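PDB 2HQY: phosphatidylglycerol lysyltransferase C-terminal domain-containing protein from Bacteroides thetaiotaomicron, which is of unknown function but binds coenzyme A and probably transfers an acyl or aminoacyl group. Local coordinates for residues K79-A84 with A293-H298; N146-T151 with T240-A245; S30-C35 with G232-K237; R12-A17 with F45-D50. All coordinates share one frame; numbering follows the deposited sequence.

Interaction 1. Residues K79-A84 with A293-H298; sequences KLIEDA and ACLKDH
Ile81, on helix 73-87, meets Leu295 and His298 near the end of the modelled chain. Its CB leaves the helix in the direction of the 293-298 segment, and two branches part from it. The first, the methyl CG2, lies anti to the backbone N while CG1 takes the position beside it (chi1 -66°), and this sends CG2 into the notch between the two partners. There CG2 comes within 3.4 Å of His298 CE1 and within 3.8 Å of Leu295 CD2. The imidazole is met obliquely, and the two side chains slide past each other in opposite directions. The second branch keeps to the leucine: Ile81 CG1 is 3.9 Å from Leu295 CD2, and at the tip Ile81 CD1 stands equally far from that same methyl. One methyl of Leu295 is thus touched by three carbons of a side chain that crosses its own at about a right angle. A beta-branched residue suits this place, since it can offer its partners two branches at once.

Leu295 ends strand 286-295, which Cys294 ties by a disulfide to Cys92. Phe91 also packs on Ile81, and Phe112 on Leu295, so the aliphatic pair continues into an apolar layer.

His298 is exposed, is the last ordered residue and touches a crystal neighbour, and its pose may owe something to the lattice. The contact is wholly one of dispersion and desolvation: it can cover the flank of the helix with the end of the strand, but gives little directional force to fix the imidazole.

Interaction 2. Residues N146-T151 with T240-A245; sequences NRFRNT and TSIDGA
Phe148, from helix 139-151, turns the edge of its ring to the 240-245 loop, touching backbone as much as side chain. The backbone contacts come first. Asp243 O lies at the ring edge, in its plane, 3.4 Å from Phe148 CD1, so the carbonyl oxygen faces the slightly positive rim of C-H groups. Beside it, Gly244 C is 3.5 Å from Phe148 CD1, approached obliquely, as is Ala245 N. The phenylalanine gets this far because CG stands anti to the backbone N (chi1 -171°), carrying the ring outward from the helix.

Apolar contacts continue the packing. Phe148 CE1 meets Ile242 CG2 at 4.0 Å, again near the ring plane, and Ala245 CB at 4.3 Å. Met248, Leu211 and Val213 also pack on the ring, and Tyr155 meets it edge-to-face.

Shape matters as well. Residues 242-245 form a type II turn with Gly244 in its third place, at a positive phi of 95° that would jam a CB against the preceding carbonyl; such a CB would also sit tight against Phe148 CD1. Gly244 is the N-cap of helix 245-256, in which Tyr246, one residue after Ala245, binds coenzyme A.

Within helix 139-151, Thr151 OG1 donates to Arg147 O at 2.9 Å, on the face of that carbonyl opposite to Thr151 N. Threonine suits the end of a helix here by spending its hydroxyl on its own chain. Among the modelled atoms the contact rests on dispersion and, probably, a weak C-H to oxygen attraction; the end of Arg147 is not modelled. Close fit rather than strong bonding thus appears to bring loop and helix together.

Interaction 3. Residues S30-C35 with G232-K237; sequences SFSNLC and GVHVEK
Ser30 OG is gripped from two directions by weak bonds. His234 NE2 donates to Ser30 OG over 2.7 Å, but with a bent N-H...O angle of 119°. Asn33 N also gives its proton to Ser30 OG, straighter but long at 3.3 Å. The second is a capping bond, with Ser30 at the N-cap of helix 31-36, and serine suits the place because its short hydroxyl, swung anti to the backbone N (chi1 159°), can turn back to the helix start and still face the imidazole.

The histidine ring is sandwiched. Asn33 holds its amide over one face, tilted 46° from the ring plane, with Asn33 OD1 3.5 Å from His234 CG. Over the opposite face lies Gly232 O of its own strand. Ser32 CB adds an apolar touch, 3.8 Å from His234 CD2. A CB on residue 232 would clash with His234 CE1, so the glycine admits the ring.

Glu267 joins the two sides: its OE2 is hydrogen-bonded to both His234 ND1 and Asn33 ND2, and Asn33 ND2 also reaches Cys27 O. Replacing the imidazole of His234 with a valine would probably cost Ser30 OG one partner, leave Glu267 without its ring nitrogen and open a gap under the Asn33 amide.

His234 and Val235 together face Phe222, a classic beta bulge. Three residues on, Lys237 forms a salt bridge with Glu190 and a cation-pi contact with Trp175, both coenzyme A-binding residues. A bulged strand that runs parallel to its neighbour 263-265 and leads to helix 245-256 is consistent with the fourth strand of the GNAT acetyltransferase fold.

Interaction 4. Residues R12-A17 with F45-D50; sequences RDTITA and FAVIDD
This is helix-on-sheet packing, apolar throughout, in the N-terminal part of an alpha/beta fold probably of the acetyltransferase type; Ile15 and Thr14 pack against Phe45. Helix 12-19 lies against strand 44-48, which pairs antiparallel with strands 5-6 and 51-58. The axes of the short segments approach to 10.5 Å and cross at 58°, a spacing that large apolar side chains can bridge.

Phe45 does most of that bridging. Its CG sits between the backbone N and the carbonyl carbon (chi1 76°), a cramped choice that strand geometry tolerates, and the ring stands out toward the helix. Ile15 was modelled in two conformers, and in the one described here its end comes over one ring face as a CH-pi contact: CD1 is 3.8 Å from the Phe45 ring centroid and 17° off the normal, with Phe45 CD1 at 3.6 Å as the nearest ring atom. In the other conformer this placing is doubtful. Isoleucine suits the spot, its long branch reaching the ring from a helix position whose CB does not aim straight at the strand. Phe31, Leu52 and Phe54 also surround Ile15, making that side of the contact buried.

A serine at Phe45 would take away the ring that Ile15 and Thr14 pack against and is likely to leave a gap between helix and strand.

Toward the exposed side the packing thins. Thr14 crosses Phe45 at about a right angle and offers its methyl CG2, which meets Phe45 CE1 obliquely at 4.1 Å. Two residues along the strand, Thr14 CG2 only grazes Val47 CG2, 4.4 Å away.

Interaction 3 has its centre about 5 Å from the centre of the chain and is buried and largely polar, as suits histidine, asparagine and serine side chains joined in the interior by Glu267 and a weak Ser30 bond. Interactions 1, 2 and 4 lie farther out, are only partly buried, and rely on apolar contact, with interaction 2 adding carbonyl-to-ring contact. Interactions 1 and 4 touch: Lys79 NZ forms a salt bridge with Asp49 OD1, while Ile48 packs on Lys79 and Leu80. Interactions 3 and 4 share a helix interface, Phe31 and Leu34 resting on Ile15. Interactions 2 and 3 adjoin in sequence near coenzyme A, whereas interactions 1 and 2 sit on opposite sides of the chain's centre.

Interaction 1. Residues K79-A84 with A293-H298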
# COMPACT_ATOMS: atom_id res chain seq x y z
N LYS A 79 -5.76 9.33 -24.45
CA LYS A 79 -6.13 8.12 -23.72
C LYS A 79 -6.17 8.34 -22.19
O LYS A 79 -7.07 7.82 -21.50
CB LYS A 79 -5.19 6.96 -24.10
CG LYS A 79 -5.82 6.01 -25.11
CD LYS A 79 -4.83 4.96 -25.60
CE LYS A 79 -4.52 5.16 -27.08
NZ LYS A 79 -4.31 3.85 -27.78
N LEU A 80 -5.22 9.11 -21.67
CA LEU A 80 -5.17 9.41 -20.23
C LEU A 80 -6.34 10.32 -19.80
O LEU A 80 -6.93 10.12 -18.73
CB LEU A 80 -3.84 10.04 -19.82
CG LEU A 80 -2.58 9.17 -20.00
CD1 LEU A 80 -1.34 9.99 -19.75
CD2 LEU A 80 -2.62 7.93 -19.06
N ILE A 81 -6.69 11.29 -20.65
CA ILE A 81 -7.84 12.16 -20.36
C ILE A 81 -9.13 11.34 -20.29
O ILE A 81 -9.98 11.56 -19.42
CB ILE A 81 -7.95 13.32 -21.40
CG1 ILE A 81 -6.75 14.26 -21.24
CG2 ILE A 81 -9.28 14.10 -21.23
CD1 ILE A 81 -6.43 15.12 -22.49
N GLU A 82 -9.26 10.38 -21.20
CA GLU A 82 -10.42 9.49 -21.22
C GLU A 82 -10.46 8.64 -19.96
O GLU A 82 -11.52 8.37 -19.42
CB GLU A 82 -10.41 8.59 -22.47
CG GLU A 82 -10.88 9.31 -23.72
CD GLU A 82 -10.41 8.66 -25.03
OE1 GLU A 82 -10.84 9.13 -26.11
OE2 GLU A 82 -9.60 7.70 -24.99
N ASP A 83 -9.28 8.24 -19.49
CA ASP A 83 -9.20 7.48 -18.25
C ASP A 83 -9.69 8.34 -17.08
O ASP A 83 -10.49 7.86 -16.27
CB ASP A 83 -7.78 6.98 -18.01
CG ASP A 83 -7.74 5.91 -16.94
OD1 ASP A 83 -8.23 4.80 -17.21
OD2 ASP A 83 -7.24 6.20 -15.84
N ALA A 84 -9.23 9.59 -17.02
CA ALA A 84 -9.65 10.51 -15.97
C ALA A 84 -11.17 10.73 -16.04
O ALA A 84 -11.84 10.74 -15.01
CB ALA A 84 -8.91 11.81 -16.09
N ALA A 293 0.19 19.98 -14.21
CA ALA A 293 -0.50 20.43 -15.41
C ALA A 293 -1.91 19.86 -15.34
O ALA A 293 -2.10 18.63 -15.41
CB ALA A 293 0.22 19.94 -16.65
N CYS A 294 -2.88 20.73 -15.18
CA CYS A 294 -4.27 20.36 -15.14
C CYS A 294 -5.04 20.88 -16.37
O CYS A 294 -4.88 22.00 -16.76
CB CYS A 294 -4.93 20.83 -13.87
SG CYS A 294 -4.38 20.02 -12.39
N LEU A 295 -5.84 20.01 -16.96
CA LEU A 295 -6.57 20.35 -18.15
C LEU A 295 -7.52 21.45 -17.77
O LEU A 295 -8.18 21.35 -16.79
CB LEU A 295 -7.36 19.14 -18.60
CG LEU A 295 -7.74 19.00 -20.04
CD1 LEU A 295 -6.61 19.23 -20.93
CD2 LEU A 295 -8.38 17.71 -20.30
N LYS A 296 -7.54 22.53 -18.54
CA LYS A 296 -8.50 23.61 -18.37
C LYS A 296 -9.85 23.17 -18.89
O LYS A 296 -9.94 22.78 -20.01
CB LYS A 296 -8.05 24.81 -19.19
CG LYS A 296 -6.98 25.58 -18.56
CD LYS A 296 -7.10 27.04 -18.85
CE LYS A 296 -6.73 27.34 -20.26
NZ LYS A 296 -5.68 28.33 -20.29
N ASP A 297 -10.88 23.22 -18.06
CA ASP A 297 -12.11 22.45 -18.26
C ASP A 297 -11.79 21.08 -18.81
O ASP A 297 -11.31 20.21 -18.09
CB ASP A 297 -12.90 22.31 -16.94
CG ASP A 297 -14.39 22.60 -17.09
OD1 ASP A 297 -15.09 21.90 -17.85
OD2 ASP A 297 -14.88 23.54 -16.44
N HIS A 298 -12.09 20.90 -20.10
CA HIS A 298 -11.99 19.62 -20.74
C HIS A 298 -12.10 19.65 -22.26
O HIS A 298 -11.19 19.21 -22.98
CB HIS A 298 -13.01 18.68 -20.14
CG HIS A 298 -12.89 17.27 -20.60
ND1 HIS A 298 -12.34 16.30 -19.82
CD2 HIS A 298 -13.27 16.67 -21.75
CE1 HIS A 298 -12.37 15.15 -20.46
NE2 HIS A 298 -12.94 15.35 -21.63

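Interaction 2. Residues N146-T151 with T240-A245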
# COMPACT_ATOMS: atom_id res chain seq x y z
N ASN A 146 36.72 16.48 8.14
CA ASN A 146 38.00 16.46 8.83
C ASN A 146 37.83 16.38 10.34
O ASN A 146 38.53 15.62 11.00
CB ASN A 146 38.84 17.68 8.44
CG ASN A 146 39.43 17.58 7.01
OD1 ASN A 146 39.47 16.51 6.40
ND2 ASN A 146 39.91 18.71 6.50
N ARG A 147 36.87 17.14 10.88
CA ARG A 147 36.48 17.09 12.29
C ARG A 147 35.99 15.69 12.69
O ARG A 147 36.36 15.17 13.76
CB ARG A 147 35.38 18.12 12.58
CG ARG A 147 35.10 18.35 14.08
CD ARG A 147 34.19 19.57 14.34
N PHE A 148 35.17 15.10 11.82
CA PHE A 148 34.69 13.75 12.04
C PHE A 148 35.83 12.74 12.13
O PHE A 148 35.89 11.95 13.08
CB PHE A 148 33.70 13.33 10.95
CG PHE A 148 33.00 12.03 11.26
CD1 PHE A 148 31.82 12.03 12.01
CD2 PHE A 148 33.54 10.81 10.84
CE1 PHE A 148 31.17 10.85 12.31
CE2 PHE A 148 32.88 9.61 11.14
CZ PHE A 148 31.68 9.64 11.89
N ARG A 149 36.73 12.79 11.16
CA ARG A 149 37.89 11.88 11.12
C ARG A 149 38.74 12.03 12.37
O ARG A 149 39.21 11.04 12.93
CB ARG A 149 38.73 12.12 9.87
CG ARG A 149 38.16 11.54 8.61
CD ARG A 149 38.99 11.92 7.39
NE ARG A 149 38.48 11.27 6.18
CZ ARG A 149 38.47 11.81 4.97
NH1 ARG A 149 38.94 13.02 4.76
NH2 ARG A 149 37.97 11.13 3.94
N ASN A 150 38.94 13.28 12.80
CA ASN A 150 39.71 13.59 14.00
C ASN A 150 39.05 13.08 15.28
O ASN A 150 39.73 12.53 16.16
CB ASN A 150 39.94 15.09 14.11
CG ASN A 150 41.14 15.55 13.33
OD1 ASN A 150 42.05 14.77 13.05
ND2 ASN A 150 41.16 16.83 12.99
N THR A 151 37.74 13.25 15.38
CA THR A 151 37.00 12.84 16.56
C THR A 151 36.83 11.33 16.58
O THR A 151 36.99 10.72 17.64
CB THR A 151 35.63 13.53 16.64
OG1 THR A 151 35.83 14.94 16.62
CG2 THR A 151 34.90 13.16 17.94
N THR A 240 21.53 11.63 15.98
CA THR A 240 21.77 13.08 16.04
C THR A 240 22.84 13.50 17.05
O THR A 240 23.47 14.57 16.92
CB THR A 240 20.43 13.86 16.22
OG1 THR A 240 20.63 15.25 15.90
CG2 THR A 240 19.84 13.68 17.62
N SER A 241 23.08 12.63 18.04
CA SER A 241 24.12 12.91 19.03
C SER A 241 25.54 12.71 18.50
O SER A 241 26.52 12.90 19.23
CB SER A 241 23.89 12.08 20.30
OG SER A 241 23.91 10.69 20.02
N ILE A 242 25.67 12.30 17.23
CA ILE A 242 26.97 12.14 16.58
C ILE A 242 27.20 13.27 15.57
O ILE A 242 26.60 13.28 14.49
CB ILE A 242 27.13 10.76 15.90
CG1 ILE A 242 26.67 9.62 16.84
CG2 ILE A 242 28.58 10.54 15.40
CD1 ILE A 242 27.49 9.46 18.11
N ASP A 243 28.07 14.20 15.93
CA ASP A 243 28.41 15.36 15.11
C ASP A 243 29.19 14.94 13.85
O ASP A 243 30.24 14.31 13.96
CB ASP A 243 29.26 16.33 15.95
CG ASP A 243 29.28 17.74 15.40
OD1 ASP A 243 28.64 18.63 16.02
OD2 ASP A 243 29.94 17.98 14.36
N GLY A 244 28.69 15.30 12.67
CA GLY A 244 29.42 15.04 11.41
C GLY A 244 29.02 13.76 10.71
O GLY A 244 29.52 13.43 9.62
N ALA A 245 28.13 12.99 11.34
CA ALA A 245 27.73 11.73 10.75
C ALA A 245 26.99 11.91 9.42
O ALA A 245 27.23 11.16 8.50
CB ALA A 245 26.91 10.89 11.72

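Interaction 3. Residues S30-C35 with G232-K237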
# COMPACT_ATOMS: atom_id res chain seq x y z
N SER A 30 12.47 6.94 -9.77
CA SER A 30 13.22 5.81 -9.21
C SER A 30 12.28 4.63 -8.97
O SER A 30 11.18 4.80 -8.41
CB SER A 30 13.87 6.19 -7.90
OG SER A 30 14.13 5.00 -7.18
N PHE A 31 12.69 3.46 -9.42
CA PHE A 31 11.91 2.26 -9.22
C PHE A 31 11.64 2.00 -7.74
O PHE A 31 10.52 1.63 -7.38
CB PHE A 31 12.57 1.04 -9.87
CG PHE A 31 11.75 -0.21 -9.72
CD1 PHE A 31 10.50 -0.32 -10.36
CD2 PHE A 31 12.20 -1.27 -8.94
CE1 PHE A 31 9.72 -1.47 -10.23
CE2 PHE A 31 11.42 -2.46 -8.81
CZ PHE A 31 10.19 -2.55 -9.44
N SER A 32 12.65 2.20 -6.87
CA SER A 32 12.47 2.04 -5.45
C SER A 32 11.41 3.01 -4.91
O SER A 32 10.56 2.62 -4.09
CB SER A 32 13.78 2.28 -4.67
OG SER A 32 13.55 2.01 -3.29
N ASN A 33 11.48 4.27 -5.33
CA ASN A 33 10.51 5.27 -4.84
C ASN A 33 9.09 4.91 -5.31
O ASN A 33 8.13 4.99 -4.53
CB ASN A 33 10.89 6.67 -5.30
CG ASN A 33 11.95 7.29 -4.42
OD1 ASN A 33 12.21 6.83 -3.28
ND2 ASN A 33 12.52 8.39 -4.91
N LEU A 34 8.96 4.44 -6.55
CA LEU A 34 7.66 4.05 -7.08
C LEU A 34 7.04 2.91 -6.26
O LEU A 34 5.86 2.98 -5.90
CB LEU A 34 7.78 3.64 -8.56
CG LEU A 34 8.01 4.83 -9.50
CD1 LEU A 34 8.60 4.34 -10.83
CD2 LEU A 34 6.72 5.61 -9.76
N CYS A 35 7.83 1.86 -5.96
CA CYS A 35 7.29 0.74 -5.20
C CYS A 35 7.08 1.07 -3.73
O CYS A 35 6.07 0.65 -3.12
CB CYS A 35 8.24 -0.45 -5.29
SG CYS A 35 8.30 -1.21 -6.92
N GLY A 232 19.83 8.49 -7.54
CA GLY A 232 19.00 9.15 -6.53
C GLY A 232 19.38 8.62 -5.16
O GLY A 232 19.47 7.41 -4.95
N VAL A 233 19.59 9.52 -4.22
CA VAL A 233 19.76 9.14 -2.83
C VAL A 233 18.39 9.32 -2.16
O VAL A 233 17.90 10.44 -2.04
CB VAL A 233 20.87 9.99 -2.12
CG1 VAL A 233 21.00 9.57 -0.65
CG2 VAL A 233 22.19 9.81 -2.83
N HIS A 234 17.78 8.21 -1.75
CA HIS A 234 16.37 8.25 -1.28
C HIS A 234 16.23 8.49 0.21
O HIS A 234 15.23 9.06 0.67
CB HIS A 234 15.60 6.98 -1.68
CG HIS A 234 15.66 6.68 -3.15
ND1 HIS A 234 15.78 7.68 -4.10
CD2 HIS A 234 15.65 5.51 -3.83
CE1 HIS A 234 15.87 7.13 -5.30
NE2 HIS A 234 15.78 5.81 -5.17
N VAL A 235 17.20 8.00 0.99
CA VAL A 235 17.11 8.04 2.45
C VAL A 235 18.50 8.35 2.97
O VAL A 235 19.49 7.82 2.45
CB VAL A 235 16.63 6.63 3.02
CG1 VAL A 235 16.87 6.47 4.51
CG2 VAL A 235 15.09 6.38 2.73
N GLU A 236 18.55 9.20 4.00
CA GLU A 236 19.75 9.37 4.80
C GLU A 236 19.34 9.64 6.24
O GLU A 236 18.59 10.59 6.51
CB GLU A 236 20.57 10.54 4.22
CG GLU A 236 22.00 10.63 4.68
CD GLU A 236 22.70 11.83 4.05
OE1 GLU A 236 23.56 11.61 3.17
OE2 GLU A 236 22.35 12.98 4.41
N LYS A 237 19.77 8.79 7.17
CA LYS A 237 19.40 8.90 8.59
C LYS A 237 20.64 8.80 9.43
O LYS A 237 21.52 7.99 9.14
CB LYS A 237 18.47 7.77 9.05
CG LYS A 237 17.12 7.72 8.40
CD LYS A 237 16.27 8.87 8.85
CE LYS A 237 14.88 8.70 8.29
NZ LYS A 237 14.12 9.92 8.62

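Interaction 4. Residues R12-A17 with F45-D50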
# COMPACT_ATOMS: atom_id res chain seq x y z
N ARG A 12 10.45 -4.39 -12.24
CA ARG A 12 11.70 -3.65 -12.33
C ARG A 12 12.22 -3.53 -13.78
O ARG A 12 12.47 -2.42 -14.25
CB ARG A 12 12.75 -4.30 -11.45
CG ARG A 12 14.03 -3.53 -11.44
CD ARG A 12 14.93 -4.13 -10.38
NE ARG A 12 16.34 -3.95 -10.65
CZ ARG A 12 17.30 -4.58 -9.99
NH1 ARG A 12 16.98 -5.45 -9.02
NH2 ARG A 12 18.58 -4.34 -10.29
N ASP A 13 12.34 -4.66 -14.47
CA ASP A 13 12.89 -4.66 -15.85
C ASP A 13 12.02 -3.85 -16.80
O ASP A 13 12.54 -3.10 -17.64
CB ASP A 13 13.05 -6.09 -16.39
CG ASP A 13 14.18 -6.87 -15.69
OD1 ASP A 13 14.97 -6.29 -14.92
OD2 ASP A 13 14.27 -8.10 -15.93
N THR A 14 10.70 -4.00 -16.67
CA THR A 14 9.75 -3.30 -17.54
C THR A 14 9.85 -1.78 -17.39
O THR A 14 9.93 -1.04 -18.42
CB THR A 14 8.29 -3.76 -17.24
OG1 THR A 14 8.14 -5.14 -17.59
CG2 THR A 14 7.25 -2.91 -18.02
N ILE A 15 9.86 -1.31 -16.14
CA ILE A 15 9.92 0.12 -15.82
C ILE A 15 11.27 0.73 -16.23
O ILE A 15 11.31 1.72 -16.96
CB ILE A 15 9.67 0.39 -14.30
CG1 ILE A 15 8.36 -0.25 -13.80
CG2 ILE A 15 9.72 1.89 -14.01
CD1 ILE A 15 7.10 0.12 -14.58
N THR A 16 12.36 0.13 -15.75
CA THR A 16 13.71 0.68 -15.95
C THR A 16 14.13 0.66 -17.42
O THR A 16 15.00 1.44 -17.82
CB THR A 16 14.77 0.04 -15.02
OG1 THR A 16 14.89 -1.35 -15.33
CG2 THR A 16 14.36 0.23 -13.54
N ALA A 17 13.49 -0.20 -18.22
CA ALA A 17 13.76 -0.19 -19.66
C ALA A 17 13.38 1.16 -20.27
O ALA A 17 14.02 1.64 -21.22
CB ALA A 17 13.03 -1.31 -20.35
N PHE A 45 0.62 1.36 -13.08
CA PHE A 45 1.28 1.75 -14.33
C PHE A 45 0.71 0.97 -15.50
O PHE A 45 0.04 -0.06 -15.34
CB PHE A 45 2.80 1.53 -14.28
CG PHE A 45 3.22 0.09 -14.42
CD1 PHE A 45 3.67 -0.41 -15.65
CD2 PHE A 45 3.12 -0.78 -13.35
CE1 PHE A 45 4.03 -1.74 -15.79
CE2 PHE A 45 3.48 -2.12 -13.47
CZ PHE A 45 3.94 -2.61 -14.69
N ALA A 46 1.00 1.48 -16.68
CA ALA A 46 0.70 0.79 -17.92
C ALA A 46 1.70 1.22 -18.97
O ALA A 46 2.25 2.31 -18.90
CB ALA A 46 -0.73 1.08 -18.37
N VAL A 47 1.98 0.32 -19.90
CA VAL A 47 2.55 0.73 -21.17
C VAL A 47 1.36 0.94 -22.16
O VAL A 47 0.52 0.04 -22.39
CB VAL A 47 3.64 -0.24 -21.66
CG1 VAL A 47 4.28 0.25 -22.97
CG2 VAL A 47 4.70 -0.42 -20.58
N ILE A 48 1.24 2.14 -22.70
CA ILE A 48 0.30 2.38 -23.77
C ILE A 48 0.93 3.24 -24.86
O ILE A 48 1.54 4.29 -24.57
CB ILE A 48 -1.00 3.03 -23.29
CG1 ILE A 48 -0.71 4.24 -22.40
CG2 ILE A 48 -1.88 1.98 -22.57
CD1 ILE A 48 -1.89 5.18 -22.23
N ASP A 49 0.76 2.83 -26.12
CA ASP A 49 1.26 3.61 -27.25
C ASP A 49 2.78 3.84 -27.18
O ASP A 49 3.23 4.94 -27.50
CB ASP A 49 0.56 5.00 -27.26
CG ASP A 49 -0.93 4.94 -27.71
OD1 ASP A 49 -1.45 3.84 -28.02
OD2 ASP A 49 -1.57 6.02 -27.76
N ASP A 50 3.57 2.84 -26.74
CA ASP A 50 5.04 2.99 -26.55
C ASP A 50 5.49 4.00 -25.43
O ASP A 50 6.67 4.40 -25.36
CB ASP A 50 5.75 3.33 -27.86
CG ASP A 50 5.73 2.16 -28.88
OD1 ASP A 50 6.00 1.01 -28.49
OD2 ASP A 50 5.48 2.41 -30.09